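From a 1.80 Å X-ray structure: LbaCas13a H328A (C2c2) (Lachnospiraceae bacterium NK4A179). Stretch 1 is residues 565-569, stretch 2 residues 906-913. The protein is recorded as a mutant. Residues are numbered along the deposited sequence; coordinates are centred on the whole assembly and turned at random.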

# COMPACT_ATOMS: atom_id res chain seq x y z
N GLN A 565 14.32 -27.87 -11.86
CA GLN A 565 14.37 -26.66 -12.68
C GLN A 565 14.36 -25.41 -11.79
O GLN A 565 14.99 -24.40 -12.12
N TYR A 566 13.64 -25.47 -10.68
CA TYR A 566 13.54 -24.37 -9.73
C TYR A 566 14.73 -24.30 -8.79
O TYR A 566 14.87 -23.31 -8.06
N PHE A 567 15.59 -25.32 -8.80
CA PHE A 567 16.86 -25.30 -8.10
C PHE A 567 18.01 -25.21 -9.10
O PHE A 567 19.09 -25.78 -8.88
N GLY A 568 17.77 -24.54 -10.22
CA GLY A 568 18.80 -24.19 -11.17
C GLY A 568 19.07 -25.22 -12.25
O GLY A 568 19.98 -25.02 -13.06
N GLY A 569 18.31 -26.31 -12.28
CA GLY A 569 18.47 -27.35 -13.28
C GLY A 569 19.07 -28.62 -12.69
O GLY A 569 20.02 -28.58 -11.90
N TRP A 906 11.76 -19.94 4.95
CA TRP A 906 12.14 -18.75 4.19
C TRP A 906 12.91 -19.15 2.94
O TRP A 906 12.75 -18.55 1.88
N TYR A 907 13.78 -20.15 3.08
CA TYR A 907 14.53 -20.66 1.95
C TYR A 907 13.61 -21.15 0.84
O TYR A 907 13.67 -20.65 -0.29
N ILE A 908 12.78 -22.14 1.14
CA ILE A 908 11.98 -22.75 0.07
C ILE A 908 10.98 -21.75 -0.50
O ILE A 908 10.79 -21.69 -1.72
N VAL A 909 10.33 -20.95 0.35
CA VAL A 909 9.35 -20.00 -0.19
C VAL A 909 10.03 -18.99 -1.11
O VAL A 909 9.59 -18.79 -2.25
N SER A 910 11.13 -18.38 -0.66
CA SER A 910 11.77 -17.37 -1.50
C SER A 910 12.39 -18.01 -2.73
O SER A 910 12.41 -17.41 -3.81
N ARG A 911 12.86 -19.26 -2.60
CA ARG A 911 13.57 -19.90 -3.69
C ARG A 911 12.64 -20.20 -4.87
O ARG A 911 13.11 -20.27 -6.01
N PHE A 912 11.35 -20.37 -4.61
CA PHE A 912 10.39 -20.67 -5.67
C PHE A 912 9.75 -19.42 -6.26
O PHE A 912 8.76 -19.53 -6.99
N LEU A 913 10.30 -18.25 -5.99
CA LEU A 913 9.79 -17.02 -6.57
C LEU A 913 10.53 -16.68 -7.86
O LEU A 913 11.60 -17.20 -8.13

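The contact between the two stretches centres on three aromatic rings, those of Tyr-566, Phe-567 and Phe-912, all with chi1 in the m well. Tyr-566 points its CA-to-CB bond toward the helical stretch, and its CB lies 3.3 Å from CE1 of Phe-912. The two rings are oblique, with centroids 5.3 Å apart and planes at 32°. Phe-567 and Phe-912 both leave their backbones sideways, but their rings swing inward until Phe-567 CE2 is 3.7 Å from Phe-912 CZ, the planes nearly perpendicular at 89°. The Phe-567 ring reaches farther along the helix: its CZ sits 3.9 Å from CD1 of Ile-908 (m, m), and its CE1 lies 3.7 Å from OH of Tyr-907 (t), both partners meeting the ring at its edge.

At the polar margin, Arg-911 points toward stretch 1 and extends its guanidinium along the turn through t, p and t rotamers. Its NH2 approaches CA of Phe-567 at 3.4 Å. Although NH1 comes within 3.0 Å of Tyr-566 O, that oxygen lies over the guanidinium face, and the poor angle precludes a hydrogen bond. Instead, a water bridges the stretches through their backbones, donating to Tyr-566 O (2.8 Å from the water O) and to Arg-911 O (2.6 Å from the same atom).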

# COMPACT_ATOMS: atom_id res chain seq x y z
CB GLN A 565 13.19 -26.61 -13.64
CG GLN A 565 13.23 -27.61 -14.77
CD GLN A 565 11.97 -27.60 -15.62
OE1 GLN A 565 11.34 -26.56 -15.80
NE2 GLN A 565 11.60 -28.76 -16.16
CB TYR A 566 12.25 -24.50 -8.94
CG TYR A 566 11.08 -24.33 -9.85
CD1 TYR A 566 10.61 -23.06 -10.15
CD2 TYR A 566 10.48 -25.42 -10.47
CE1 TYR A 566 9.57 -22.88 -11.01
CE2 TYR A 566 9.42 -25.24 -11.33
CZ TYR A 566 8.97 -23.97 -11.61
OH TYR A 566 7.92 -23.76 -12.47
CB PHE A 567 16.99 -26.53 -7.20
CG PHE A 567 16.00 -26.55 -6.05
CD1 PHE A 567 16.32 -25.95 -4.84
CD2 PHE A 567 14.77 -27.16 -6.18
CE1 PHE A 567 15.42 -25.97 -3.78
CE2 PHE A 567 13.86 -27.18 -5.13
CZ PHE A 567 14.19 -26.58 -3.93
CB TRP A 906 13.00 -17.81 5.04
CG TRP A 906 12.23 -17.10 6.07
CD1 TRP A 906 12.14 -17.42 7.39
CD2 TRP A 906 11.41 -15.94 5.87
NE1 TRP A 906 11.32 -16.53 8.04
CE2 TRP A 906 10.86 -15.61 7.13
CE3 TRP A 906 11.09 -15.16 4.76
CZ2 TRP A 906 10.01 -14.52 7.31
CZ3 TRP A 906 10.25 -14.08 4.94
CH2 TRP A 906 9.72 -13.77 6.20
CB TYR A 907 15.44 -21.78 2.43
CG TYR A 907 16.13 -22.52 1.32
CD1 TYR A 907 16.73 -21.84 0.26
CD2 TYR A 907 16.24 -23.91 1.35
CE1 TYR A 907 17.38 -22.53 -0.76
CE2 TYR A 907 16.88 -24.61 0.36
CZ TYR A 907 17.46 -23.92 -0.70
OH TYR A 907 18.12 -24.62 -1.69
CB ILE A 908 11.28 -24.02 0.59
CG1 ILE A 908 12.33 -25.08 0.93
CG2 ILE A 908 10.29 -24.56 -0.45
CD1 ILE A 908 13.22 -25.47 -0.29
CB VAL A 909 8.57 -19.31 0.95
CG1 VAL A 909 7.76 -18.13 0.40
CG2 VAL A 909 7.62 -20.31 1.58
CB SER A 910 12.83 -16.60 -0.73
OG SER A 910 13.93 -17.42 -0.38
CB ARG A 911 14.22 -21.20 -3.19
CG ARG A 911 15.20 -21.82 -4.18
CD ARG A 911 16.41 -20.94 -4.42
NE ARG A 911 17.34 -21.63 -5.32
CZ ARG A 911 17.31 -21.55 -6.65
NH1 ARG A 911 16.41 -20.80 -7.27
NH2 ARG A 911 18.20 -22.23 -7.36
CB PHE A 912 9.31 -21.62 -5.14
CG PHE A 912 9.68 -23.05 -5.30
CD1 PHE A 912 9.46 -23.69 -6.51
CD2 PHE A 912 10.31 -23.74 -4.28
CE1 PHE A 912 9.84 -25.00 -6.68
CE2 PHE A 912 10.70 -25.05 -4.44
CZ PHE A 912 10.46 -25.69 -5.65
CB LEU A 913 9.94 -15.86 -5.59
CG LEU A 913 9.23 -16.00 -4.25
CD1 LEU A 913 9.58 -14.81 -3.36
CD2 LEU A 913 7.71 -16.12 -4.48
O HOH W 1 13.06 -21.26 -8.40